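Side-chain contacts in potential RNA-dependent RNA polymerase (Human picobirnavirus, PDB 5I62), which catalyses template-directed RNA synthesis from ribonucleoside triphosphates, probably serving both transcription and replication of the viral double-stranded RNA genome: residues M171-G175 / R176-G180; F208-N211 / I212-Q216; L221-T224 / F225-L228; V291-L294 / E295-P299. All coordinates share one frame; numbering follows the deposited sequence.

Contact 1 of 4, residues M171-G175 / R176-G180; sequences MRQNG and REWSG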
loop_
_atom_site.group_PDB
_atom_site.type_symbol
_atom_site.label_atom_id
_atom_site.label_comp_id
_atom_site.label_asym_id
_atom_site.label_seq_id
_atom_site.Cartn_x
_atom_site.Cartn_y
_atom_site.Cartn_z
ATOM N N MET A 171 -12.823 -22.634 -7.819
ATOM C CA MET A 171 -11.995 -22.921 -6.645
ATOM C C MET A 171 -12.343 -24.312 -6.129
ATOM O O MET A 171 -13.413 -24.509 -5.541
ATOM C CB MET A 171 -12.192 -21.874 -5.558
ATOM C CG MET A 171 -12.042 -20.441 -6.063
ATOM S SD MET A 171 -11.812 -19.258 -4.739
ATOM C CE MET A 171 -13.244 -19.608 -3.680
ATOM N N ARG A 172 -11.448 -25.271 -6.348
ATOM C CA ARG A 172 -11.568 -26.590 -5.732
ATOM C C ARG A 172 -10.828 -26.562 -4.401
ATOM O O ARG A 172 -9.621 -26.324 -4.370
ATOM C CB ARG A 172 -10.997 -27.690 -6.629
ATOM C CG ARG A 172 -11.870 -28.099 -7.789
ATOM C CD ARG A 172 -13.041 -28.999 -7.358
ATOM N NE ARG A 172 -12.641 -30.227 -6.666
ATOM C CZ ARG A 172 -13.501 -31.102 -6.142
ATOM N NH1 ARG A 172 -14.814 -30.889 -6.233
ATOM N NH2 ARG A 172 -13.052 -32.193 -5.530
ATOM N N GLN A 173 -11.542 -26.799 -3.305
ATOM C CA GLN A 173 -10.972 -26.688 -1.966
ATOM C C GLN A 173 -11.298 -27.959 -1.205
ATOM O O GLN A 173 -12.463 -28.180 -0.864
ATOM C CB GLN A 173 -11.523 -25.474 -1.216
ATOM C CG GLN A 173 -11.332 -24.160 -1.937
ATOM C CD GLN A 173 -11.907 -22.979 -1.178
ATOM O OE1 GLN A 173 -11.804 -21.846 -1.640
ATOM N NE2 GLN A 173 -12.510 -23.239 0.012
ATOM N N ASN A 174 -10.277 -28.787 -0.957
ATOM C CA ASN A 174 -10.404 -30.026 -0.187
ATOM C C ASN A 174 -11.742 -30.726 -0.417
ATOM O O ASN A 174 -12.528 -30.880 0.519
ATOM C CB ASN A 174 -10.212 -29.743 1.308
ATOM C CG ASN A 174 -10.008 -31.009 2.117
ATOM O OD1 ASN A 174 -9.721 -32.061 1.557
ATOM N ND2 ASN A 174 -10.152 -30.911 3.439
ATOM N N GLY A 175 -12.038 -31.113 -1.663
ATOM C CA GLY A 175 -13.244 -31.879 -1.952
ATOM C C GLY A 175 -14.473 -31.073 -2.323
ATOM O O GLY A 175 -15.457 -31.662 -2.774
ATOM N N ARG A 176 -14.456 -29.755 -2.148
ATOM C CA ARG A 176 -15.551 -28.879 -2.531
ATOM C C ARG A 176 -15.189 -28.125 -3.810
ATOM O O ARG A 176 -14.025 -27.821 -4.047
ATOM C CB ARG A 176 -15.851 -27.856 -1.433
ATOM C CG ARG A 176 -16.385 -28.426 -0.134
ATOM C CD ARG A 176 -15.256 -28.860 0.797
ATOM N NE ARG A 176 -15.637 -28.740 2.208
ATOM C CZ ARG A 176 -14.844 -29.073 3.219
ATOM N NH1 ARG A 176 -13.630 -29.555 2.971
ATOM N NH2 ARG A 176 -15.259 -28.923 4.475
ATOM N N GLU A 177 -16.191 -27.810 -4.624
ATOM C CA GLU A 177 -16.021 -26.851 -5.712
ATOM C C GLU A 177 -16.870 -25.626 -5.414
ATOM O O GLU A 177 -18.099 -25.722 -5.324
ATOM C CB GLU A 177 -16.389 -27.412 -7.083
ATOM C CG GLU A 177 -16.379 -26.269 -8.113
ATOM C CD GLU A 177 -16.395 -26.715 -9.564
ATOM O OE1 GLU A 177 -16.118 -27.903 -9.860
ATOM O OE2 GLU A 177 -16.689 -25.850 -10.415
ATOM N N TRP A 178 -16.213 -24.487 -5.235
ATOM C CA TRP A 178 -16.875 -23.200 -5.067
ATOM C C TRP A 178 -16.648 -22.339 -6.304
ATOM O O TRP A 178 -15.776 -22.607 -7.131
ATOM C CB TRP A 178 -16.350 -22.454 -3.834
ATOM C CG TRP A 178 -16.441 -23.174 -2.517
ATOM C CD1 TRP A 178 -15.471 -23.935 -1.920
ATOM C CD2 TRP A 178 -17.552 -23.167 -1.614
ATOM N NE1 TRP A 178 -15.918 -24.410 -0.700
ATOM C CE2 TRP A 178 -17.191 -23.952 -0.492
ATOM C CE3 TRP A 178 -18.820 -22.577 -1.643
ATOM C CZ2 TRP A 178 -18.044 -24.141 0.593
ATOM C CZ3 TRP A 178 -19.675 -22.782 -0.564
ATOM C CH2 TRP A 178 -19.280 -23.559 0.535
ATOM N N SER A 179 -17.439 -21.284 -6.423
ATOM C CA SER A 179 -17.178 -20.247 -7.407
ATOM C C SER A 179 -16.588 -19.056 -6.656
ATOM O O SER A 179 -17.149 -18.628 -5.642
ATOM C CB SER A 179 -18.453 -19.867 -8.164
ATOM O OG SER A 179 -18.146 -19.287 -9.431
ATOM N N GLY A 180 -15.453 -18.539 -7.133
ATOM C CA GLY A 180 -14.729 -17.518 -6.384
ATOM C C GLY A 180 -15.150 -16.104 -6.770
ATOM O O GLY A 180 -15.440 -15.809 -7.929
HETATM O O HOH W 1 -14.115 -25.567 1.197
#

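Contact 2 of 4, residues F208-N211 / I212-Q216; sequences FAVN and IRELQ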
loop_
_atom_site.group_PDB
_atom_site.type_symbol
_atom_site.label_atom_id
_atom_site.label_comp_id
_atom_site.label_asym_id
_atom_site.label_seq_id
_atom_site.Cartn_x
_atom_site.Cartn_y
_atom_site.Cartn_z
ATOM N N PHE A 208 -9.382 -16.747 0.207
ATOM C CA PHE A 208 -8.222 -17.386 0.818
ATOM C C PHE A 208 -7.516 -18.322 -0.170
ATOM O O PHE A 208 -6.290 -18.282 -0.306
ATOM C CB PHE A 208 -8.702 -18.148 2.072
ATOM C CG PHE A 208 -7.605 -18.589 3.025
ATOM C CD1 PHE A 208 -6.329 -18.058 2.972
ATOM C CD2 PHE A 208 -7.881 -19.560 4.004
ATOM C CE1 PHE A 208 -5.345 -18.475 3.862
ATOM C CE2 PHE A 208 -6.899 -19.983 4.883
ATOM C CZ PHE A 208 -5.625 -19.443 4.812
ATOM N N ALA A 209 -8.284 -19.167 -0.875
ATOM C CA ALA A 209 -7.681 -20.129 -1.800
ATOM C C ALA A 209 -6.877 -19.429 -2.899
ATOM O O ALA A 209 -5.782 -19.883 -3.266
ATOM C CB ALA A 209 -8.755 -21.030 -2.419
ATOM N N VAL A 210 -7.401 -18.331 -3.445
ATOM C CA VAL A 210 -6.652 -17.596 -4.466
ATOM C C VAL A 210 -5.382 -17.007 -3.867
ATOM O O VAL A 210 -4.297 -17.124 -4.448
ATOM C CB VAL A 210 -7.520 -16.500 -5.122
ATOM C CG1 VAL A 210 -6.678 -15.683 -6.158
ATOM C CG2 VAL A 210 -8.741 -17.098 -5.802
ATOM N N ASN A 211 -5.496 -16.361 -2.701
ATOM C CA ASN A 211 -4.326 -15.754 -2.071
ATOM C C ASN A 211 -3.251 -16.797 -1.752
ATOM O O ASN A 211 -2.057 -16.538 -1.932
ATOM C CB ASN A 211 -4.732 -14.998 -0.806
ATOM C CG ASN A 211 -5.205 -13.582 -1.088
ATOM O OD1 ASN A 211 -4.891 -12.989 -2.133
ATOM N ND2 ASN A 211 -5.951 -13.032 -0.162
ATOM N N ILE A 212 -3.649 -17.982 -1.273
ATOM C CA ILE A 212 -2.676 -19.061 -1.064
ATOM C C ILE A 212 -1.942 -19.394 -2.364
ATOM O O ILE A 212 -0.709 -19.481 -2.401
ATOM C CB ILE A 212 -3.371 -20.313 -0.492
ATOM C CG1 ILE A 212 -3.940 -20.037 0.896
ATOM C CG2 ILE A 212 -2.387 -21.496 -0.461
ATOM C CD1 ILE A 212 -4.872 -21.169 1.413
ATOM N N ARG A 213 -2.688 -19.624 -3.446
ATOM C CA ARG A 213 -2.039 -20.008 -4.692
ATOM C C ARG A 213 -1.127 -18.893 -5.202
ATOM O O ARG A 213 -0.006 -19.157 -5.657
ATOM C CB ARG A 213 -3.087 -20.379 -5.734
ATOM C CG ARG A 213 -3.685 -21.776 -5.502
ATOM C CD ARG A 213 -2.616 -22.782 -5.780
ATOM N NE ARG A 213 -2.611 -23.169 -7.171
ATOM C CZ ARG A 213 -1.542 -23.509 -7.879
ATOM N NH1 ARG A 213 -0.330 -23.491 -7.352
ATOM N NH2 ARG A 213 -1.707 -23.853 -9.143
ATOM N N GLU A 214 -1.595 -17.645 -5.150
ATOM C CA GLU A 214 -0.755 -16.517 -5.557
ATOM C C GLU A 214 0.530 -16.465 -4.736
ATOM O O GLU A 214 1.633 -16.344 -5.285
ATOM C CB GLU A 214 -1.520 -15.208 -5.402
ATOM C CG GLU A 214 -2.681 -15.016 -6.342
ATOM C CD GLU A 214 -3.449 -13.757 -5.980
ATOM O OE1 GLU A 214 -3.607 -13.481 -4.762
ATOM O OE2 GLU A 214 -3.893 -13.054 -6.897
ATOM N N LEU A 215 0.407 -16.593 -3.413
ATOM C CA LEU A 215 1.557 -16.400 -2.541
ATOM C C LEU A 215 2.564 -17.535 -2.629
ATOM O O LEU A 215 3.696 -17.370 -2.167
ATOM C CB LEU A 215 1.100 -16.210 -1.097
ATOM C CG LEU A 215 0.392 -14.886 -0.791
ATOM C CD1 LEU A 215 -0.121 -14.883 0.642
ATOM C CD2 LEU A 215 1.319 -13.713 -1.006
ATOM N N GLN A 216 2.189 -18.684 -3.204
ATOM C CA GLN A 216 3.192 -19.709 -3.476
ATOM C C GLN A 216 4.332 -19.159 -4.335
ATOM O O GLN A 216 5.446 -19.693 -4.299
ATOM C CB GLN A 216 2.559 -20.909 -4.171
ATOM C CG GLN A 216 1.668 -21.772 -3.285
ATOM C CD GLN A 216 1.155 -22.961 -4.054
ATOM O OE1 GLN A 216 0.103 -22.889 -4.692
ATOM N NE2 GLN A 216 1.925 -24.046 -4.053
#

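Contact 3 of 4, residues L221-T224 / F225-L228; sequences LILT and FQRL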
loop_
_atom_site.group_PDB
_atom_site.type_symbol
_atom_site.label_atom_id
_atom_site.label_comp_id
_atom_site.label_asym_id
_atom_site.label_seq_id
_atom_site.Cartn_x
_atom_site.Cartn_y
_atom_site.Cartn_z
ATOM N N LEU A 221 9.271 -14.808 -3.812
ATOM C CA LEU A 221 9.764 -13.687 -4.613
ATOM C C LEU A 221 10.163 -12.510 -3.728
ATOM O O LEU A 221 11.270 -11.963 -3.834
ATOM C CB LEU A 221 8.692 -13.252 -5.613
ATOM C CG LEU A 221 9.108 -12.180 -6.627
ATOM C CD1 LEU A 221 8.330 -12.397 -7.905
ATOM C CD2 LEU A 221 8.868 -10.762 -6.134
ATOM N N ILE A 222 9.242 -12.085 -2.871
ATOM C CA ILE A 222 9.498 -10.943 -2.011
ATOM C C ILE A 222 10.665 -11.222 -1.074
ATOM O O ILE A 222 11.538 -10.363 -0.886
ATOM C CB ILE A 222 8.212 -10.552 -1.265
ATOM C CG1 ILE A 222 7.239 -9.908 -2.262
ATOM C CG2 ILE A 222 8.530 -9.597 -0.119
ATOM C CD1 ILE A 222 5.796 -9.834 -1.788
ATOM N N LEU A 223 10.730 -12.441 -0.517
ATOM C CA LEU A 223 11.824 -12.803 0.385
ATOM C C LEU A 223 13.180 -12.725 -0.309
ATOM O O LEU A 223 14.152 -12.215 0.267
ATOM C CB LEU A 223 11.626 -14.208 0.949
ATOM C CG LEU A 223 11.063 -14.315 2.360
ATOM C CD1 LEU A 223 11.124 -15.775 2.815
ATOM C CD2 LEU A 223 11.846 -13.397 3.309
ATOM N N THR A 224 13.268 -13.285 -1.520
ATOM C CA THR A 224 14.491 -13.217 -2.316
ATOM C C THR A 224 14.881 -11.774 -2.622
ATOM O O THR A 224 16.046 -11.391 -2.474
ATOM C CB THR A 224 14.304 -14.002 -3.614
ATOM O OG1 THR A 224 14.269 -15.397 -3.320
ATOM C CG2 THR A 224 15.443 -13.713 -4.609
ATOM N N PHE A 225 13.916 -10.966 -3.068
ATOM C CA PHE A 225 14.200 -9.566 -3.366
ATOM C C PHE A 225 14.624 -8.812 -2.114
ATOM O O PHE A 225 15.516 -7.957 -2.172
ATOM C CB PHE A 225 12.985 -8.902 -4.012
ATOM C CG PHE A 225 12.911 -9.100 -5.502
ATOM C CD1 PHE A 225 13.082 -10.353 -6.058
ATOM C CD2 PHE A 225 12.690 -8.024 -6.349
ATOM C CE1 PHE A 225 13.036 -10.536 -7.430
ATOM C CE2 PHE A 225 12.633 -8.202 -7.728
ATOM C CZ PHE A 225 12.807 -9.456 -8.262
ATOM N N GLN A 226 14.005 -9.127 -0.972
ATOM C CA GLN A 226 14.379 -8.496 0.294
ATOM C C GLN A 226 15.827 -8.791 0.654
ATOM O O GLN A 226 16.580 -7.889 1.047
ATOM C CB GLN A 226 13.452 -8.967 1.419
ATOM C CG GLN A 226 12.081 -8.345 1.368
ATOM C CD GLN A 226 11.117 -8.968 2.364
ATOM O OE1 GLN A 226 11.179 -10.169 2.652
ATOM N NE2 GLN A 226 10.213 -8.147 2.887
ATOM N N ARG A 227 16.238 -10.052 0.528
ATOM C CA ARG A 227 17.596 -10.413 0.918
ATOM C C ARG A 227 18.639 -9.854 -0.046
ATOM O O ARG A 227 19.767 -9.570 0.364
ATOM C CB ARG A 227 17.701 -11.922 1.040
ATOM C CG ARG A 227 16.877 -12.424 2.224
ATOM C CD ARG A 227 17.285 -13.811 2.627
ATOM N NE ARG A 227 16.853 -14.779 1.636
ATOM C CZ ARG A 227 15.897 -15.676 1.850
ATOM N NH1 ARG A 227 15.295 -15.731 3.028
ATOM N NH2 ARG A 227 15.562 -16.520 0.886
ATOM N N LEU A 228 18.289 -9.689 -1.315
ATOM C CA LEU A 228 19.194 -9.054 -2.269
ATOM C C LEU A 228 19.150 -7.530 -2.216
ATOM O O LEU A 228 20.015 -6.881 -2.817
ATOM C CB LEU A 228 18.865 -9.505 -3.683
ATOM C CG LEU A 228 19.208 -10.985 -3.852
ATOM C CD1 LEU A 228 18.706 -11.477 -5.180
ATOM C CD2 LEU A 228 20.710 -11.185 -3.729
#

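Contact 4 of 4, residues V291-L294 / E295-P299; sequences VDWL and ERVFP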
loop_
_atom_site.group_PDB
_atom_site.type_symbol
_atom_site.label_atom_id
_atom_site.label_comp_id
_atom_site.label_asym_id
_atom_site.label_seq_id
_atom_site.Cartn_x
_atom_site.Cartn_y
_atom_site.Cartn_z
ATOM N N VAL A 291 5.205 -22.994 -14.746
ATOM C CA VAL A 291 4.500 -22.845 -16.020
ATOM C C VAL A 291 2.994 -22.881 -15.799
ATOM O O VAL A 291 2.246 -22.063 -16.357
ATOM C CB VAL A 291 4.940 -23.936 -17.020
ATOM C CG1 VAL A 291 4.172 -23.798 -18.337
ATOM C CG2 VAL A 291 6.440 -23.889 -17.264
ATOM N N ASP A 292 2.529 -23.811 -14.960
ATOM C CA ASP A 292 1.100 -23.938 -14.693
ATOM C C ASP A 292 0.559 -22.742 -13.927
ATOM O O ASP A 292 -0.536 -22.255 -14.224
ATOM C CB ASP A 292 0.830 -25.212 -13.910
ATOM C CG ASP A 292 0.663 -26.404 -14.808
ATOM O OD1 ASP A 292 0.120 -26.229 -15.920
ATOM O OD2 ASP A 292 1.106 -27.507 -14.425
ATOM N N TRP A 293 1.293 -22.301 -12.906
ATOM C CA TRP A 293 0.920 -21.122 -12.138
ATOM C C TRP A 293 0.739 -19.899 -13.038
ATOM O O TRP A 293 -0.205 -19.121 -12.857
ATOM C CB TRP A 293 1.984 -20.859 -11.075
ATOM C CG TRP A 293 1.660 -19.745 -10.129
ATOM C CD1 TRP A 293 1.051 -19.855 -8.904
ATOM C CD2 TRP A 293 1.933 -18.350 -10.320
ATOM N NE1 TRP A 293 0.931 -18.617 -8.328
ATOM C CE2 TRP A 293 1.457 -17.672 -9.174
ATOM C CE3 TRP A 293 2.538 -17.606 -11.348
ATOM C CZ2 TRP A 293 1.570 -16.287 -9.021
ATOM C CZ3 TRP A 293 2.639 -16.227 -11.201
ATOM C CH2 TRP A 293 2.161 -15.584 -10.042
ATOM N N LEU A 294 1.643 -19.710 -14.005
ATOM C CA LEU A 294 1.574 -18.534 -14.866
ATOM C C LEU A 294 0.341 -18.564 -15.762
ATOM O O LEU A 294 -0.222 -17.510 -16.085
ATOM C CB LEU A 294 2.850 -18.435 -15.704
ATOM C CG LEU A 294 4.084 -17.979 -14.926
ATOM C CD1 LEU A 294 5.371 -18.382 -15.658
ATOM C CD2 LEU A 294 4.033 -16.455 -14.723
ATOM N N GLU A 295 -0.095 -19.759 -16.173
ATOM C CA GLU A 295 -1.262 -19.866 -17.041
ATOM C C GLU A 295 -2.562 -19.855 -16.245
ATOM O O GLU A 295 -3.576 -19.353 -16.736
ATOM C CB GLU A 295 -1.177 -21.119 -17.902
ATOM C CG GLU A 295 -0.006 -21.106 -18.890
ATOM C CD GLU A 295 -0.077 -19.920 -19.849
ATOM O OE1 GLU A 295 -1.185 -19.622 -20.360
ATOM O OE2 GLU A 295 0.965 -19.268 -20.051
ATOM N N ARG A 296 -2.565 -20.424 -15.037
ATOM C CA ARG A 296 -3.796 -20.659 -14.282
ATOM C C ARG A 296 -4.069 -19.630 -13.202
ATOM O O ARG A 296 -5.215 -19.223 -13.027
ATOM C CB ARG A 296 -3.769 -22.027 -13.597
ATOM C CG ARG A 296 -4.170 -23.202 -14.438
ATOM C CD ARG A 296 -3.700 -24.477 -13.745
ATOM N NE ARG A 296 -4.736 -25.123 -12.949
ATOM C CZ ARG A 296 -5.744 -25.809 -13.475
ATOM N NH1 ARG A 296 -5.858 -25.922 -14.797
ATOM N NH2 ARG A 296 -6.635 -26.382 -12.690
ATOM N N VAL A 297 -3.056 -19.255 -12.432
ATOM C CA VAL A 297 -3.238 -18.439 -11.231
ATOM C C VAL A 297 -2.956 -16.968 -11.499
ATOM O O VAL A 297 -3.729 -16.094 -11.104
ATOM C CB VAL A 297 -2.338 -18.964 -10.089
ATOM C CG1 VAL A 297 -2.494 -18.080 -8.844
ATOM C CG2 VAL A 297 -2.631 -20.428 -9.786
ATOM N N PHE A 298 -1.807 -16.676 -12.111
ATOM C CA PHE A 298 -1.445 -15.289 -12.424
ATOM C C PHE A 298 -2.593 -14.439 -12.969
ATOM O O PHE A 298 -2.721 -13.284 -12.544
ATOM C CB PHE A 298 -0.267 -15.269 -13.411
ATOM C CG PHE A 298 0.098 -13.883 -13.859
ATOM C CD1 PHE A 298 0.918 -13.089 -13.071
ATOM C CD2 PHE A 298 -0.422 -13.351 -15.031
ATOM C CE1 PHE A 298 1.232 -11.796 -13.454
ATOM C CE2 PHE A 298 -0.106 -12.054 -15.414
ATOM C CZ PHE A 298 0.720 -11.285 -14.616
ATOM N N PRO A 299 -3.429 -14.906 -13.896
ATOM C CA PRO A 299 -4.447 -13.997 -14.457
ATOM C C PRO A 299 -5.602 -13.687 -13.520
ATOM O O PRO A 299 -6.363 -12.767 -13.829
ATOM C CB PRO A 299 -4.958 -14.731 -15.707
ATOM C CG PRO A 299 -4.466 -16.111 -15.609
ATOM C CD PRO A 299 -3.292 -16.140 -14.693
HETATM O O HOH W 2 3.157 -20.581 -18.878
#

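Contact 1 of 4, residues M171-G175 / R176-G180
Met171 to Gln173 and Arg176 to Trp178 pair across a tight antiparallel beta hairpin whose strands are joined by the two-residue turn Asn174-Gly175. Gln173 and Arg176 close the turn with reciprocal backbone hydrogen bonds, Gln173 N to Arg176 O and Arg176 N to Gln173 O, both 2.8 Å. The next hydrogen-bonded pair is Met171 with Trp178, and the non-hydrogen-bonded pair Arg172 with Glu177 lies between them. The turn is of type I', which needs two residues with positive phi. Asparagine and glycine most readily accept this, and at Gly175 a CB would press on the preceding carbonyl. Arg176 bends at chi2 (86°), which folds its guanidinium back over the turn, and NH1 donates to Asn174 O at 3.0 Å, the oxygen lying off the guanidinium edge and tilted from its plane. The amide of Asn174 is used elsewhere, with ND2 bonded to Ser155 O.

On the same face as Arg176, the Gln173 amide and the Trp178 indole stand at 51° to each other, NE2 lying 3.6 Å from CD1. A water accepts from both, 3.1 Å from Gln173 NE2 and 2.9 Å from Trp178 NE1, the water lying in the indole plane at its edge, so both N-H groups keep a partner. The Met171 thioether bends so that CE rests 3.7 Å from Gly180 CA; a side-chain carbon here would run into the Met171 sulfur, so glycine suits the place. On the opposite face Arg172 CD packs 3.7 Å from Glu177 CB; the two chains cross at about a right angle, and their charged ends do not meet.

Contact 2 of 4, residues F208-N211 / I212-Q216
Phe208 and Ile212, one turn apart on helix 208-228, make the main apolar contact. Ile212 CD1 stands over the face of the phenyl ring in a CH-pi contact, 3.7 Å from the Phe208 centroid and 14° off the normal. The placing follows from the torsions: CG1 of Ile212 sits beside its backbone N and the chain then runs on extended (chi2 169°), which carries CD1 back one turn, while CG1 itself comes within 3.6 Å of Phe208 CE1.

Backbone bonds supply the helical frame: the N-H groups of Ile212, Arg213, Glu214 and Leu215 each reach the carbonyl four residues back, as in Glu214 N to Val210 O at 2.8 Å.

Among polar side chains, Arg213 NH1 donates to Gln216 OE1 at 2.8 Å and 174°. The acceptor lies in the guanidinium plane, although the donor stands above the amide plane. The methyl CG1 of Val210 rests against the Glu214 carboxylate, 3.8 Å from its CD. Glu214 is buried, yet its carboxylate is met by Ser324 OG on OE2 and by Gly325 N on OE1, which would offset the cost of burying a charge.

Around this first part of the helix, Phe208 and Ile212 face helix 150-157, Ile212 and Leu215 face helix 129-135, and Ala209, Val210 and Arg213 pack on strand 160-165.

Contact 3 of 4, residues L221-T224 / F225-L228
Leu221 and Phe225 meet one turn apart, with Leu221 CD2 over one face of the phenyl ring, towards its rim, and 4.2 Å from Phe225 CD1. The ring also packs on Leu284 of helix 271-284.

Thr224 and Leu228 are arranged differently: their side chains lie alongside each other and point the same way, with Thr224 CG2 4.0 Å from Leu228 CD1. The threonine torsion explains this: chi1 of -71° puts OG1 beside the backbone N and leaves the methyl CG2 anti to that N, alongside Leu228. From its place OG1 bonds back to Pro220 O, a usual way for threonine to satisfy its hydroxyl inside a helix.

Gln226 runs back along the helix and crosses two side chains obliquely. The methyl CG2 of Ile222 touches the amide carbon, Gln226 CD, at 3.6 Å, and Leu223 CD2 approaches Gln226 OE1 at 3.4 Å. The amide thus rests on aliphatic groups, while its NE2 donates to Trp234 O. Arg227 also folds back on the preceding turn: the carbonyl oxygen of Leu223 lies over one guanidinium face, offset towards the rim, and NH1 comes within 4.2 Å of Leu223 CD2.

The four N-H groups of Phe225 to Leu228 all bond to carbonyls four residues back, Gln226 N to Ile222 O being 2.8 Å. This is the final stretch of an amphipathic helix: Leu221 and Phe225 pack on helix 271-284, Leu221 and Thr224 on Leu124, Thr224 and, at the margin, Leu228 on Val121, whereas Leu223 and Arg227 are exposed.

Contact 4 of 4, residues V291-L294 / E295-P299
Trp293 and Val297 are brought together by the tryptophan's chi1 of -175°, which sets CG opposite the backbone N and lays the indole along the following turn. Val297 CB then stands over the five-membered ring, a CH-pi contact at 3.8 Å from its centroid, with CG1 3.5 Å from Trp293 NE1. Phe298, also with CG trans to its N (chi1 176°), packs beyond it on the six-membered part, CB lying 3.8 Å from Trp293 CZ3.

The backbone holds these residues in place near the C-terminal part of helix 288-296. Trp293 O takes two N-H groups, from Val297 N at 2.9 Å and, one residue further on, from Phe298 N at 3.0 Å and 170°. The second bond spans five residues rather than four, a departure from regular alpha-helical bonding. Pro299 suits the next position: it has no N-H to place, and its CD rests 3.6 Å from Leu294 O.

On the exposed side a water donates both to Val291 O and to Glu295 OE2, 2.8 Å from the latter. That carboxylate also forms a salt bridge with Lys278, and Arg296 forms one with Asp161.

The buried indole makes an edge-to-face contact with Tyr218, and its N-H is spent on Arg213 O. Tryptophan therefore fits this site twice over: its broad face covers Val297 and Phe298, and its single polar atom ties this segment to helix 208-228.

In the fold
Along the chain the contacts follow one another without overlap, contact 1 to contact 4. Helix 208-228 connects them: contact 2 occupies its beginning and contact 3 its end, with centres about 18 Å apart. Near its start the helix touches the hairpin of contact 1, whose centre is about 13 Å from that of contact 2, and contact 4, whose centre is about 12 Å from that of contact 2. Contact 3 touches none of the others, but helix 271-284 packs against both it and contact 4. The long helix thus meets the mixed beta sheet at its start and helices 288-296 and 271-284 further on. Contact 4 lies in the catalytic region of the polymerase.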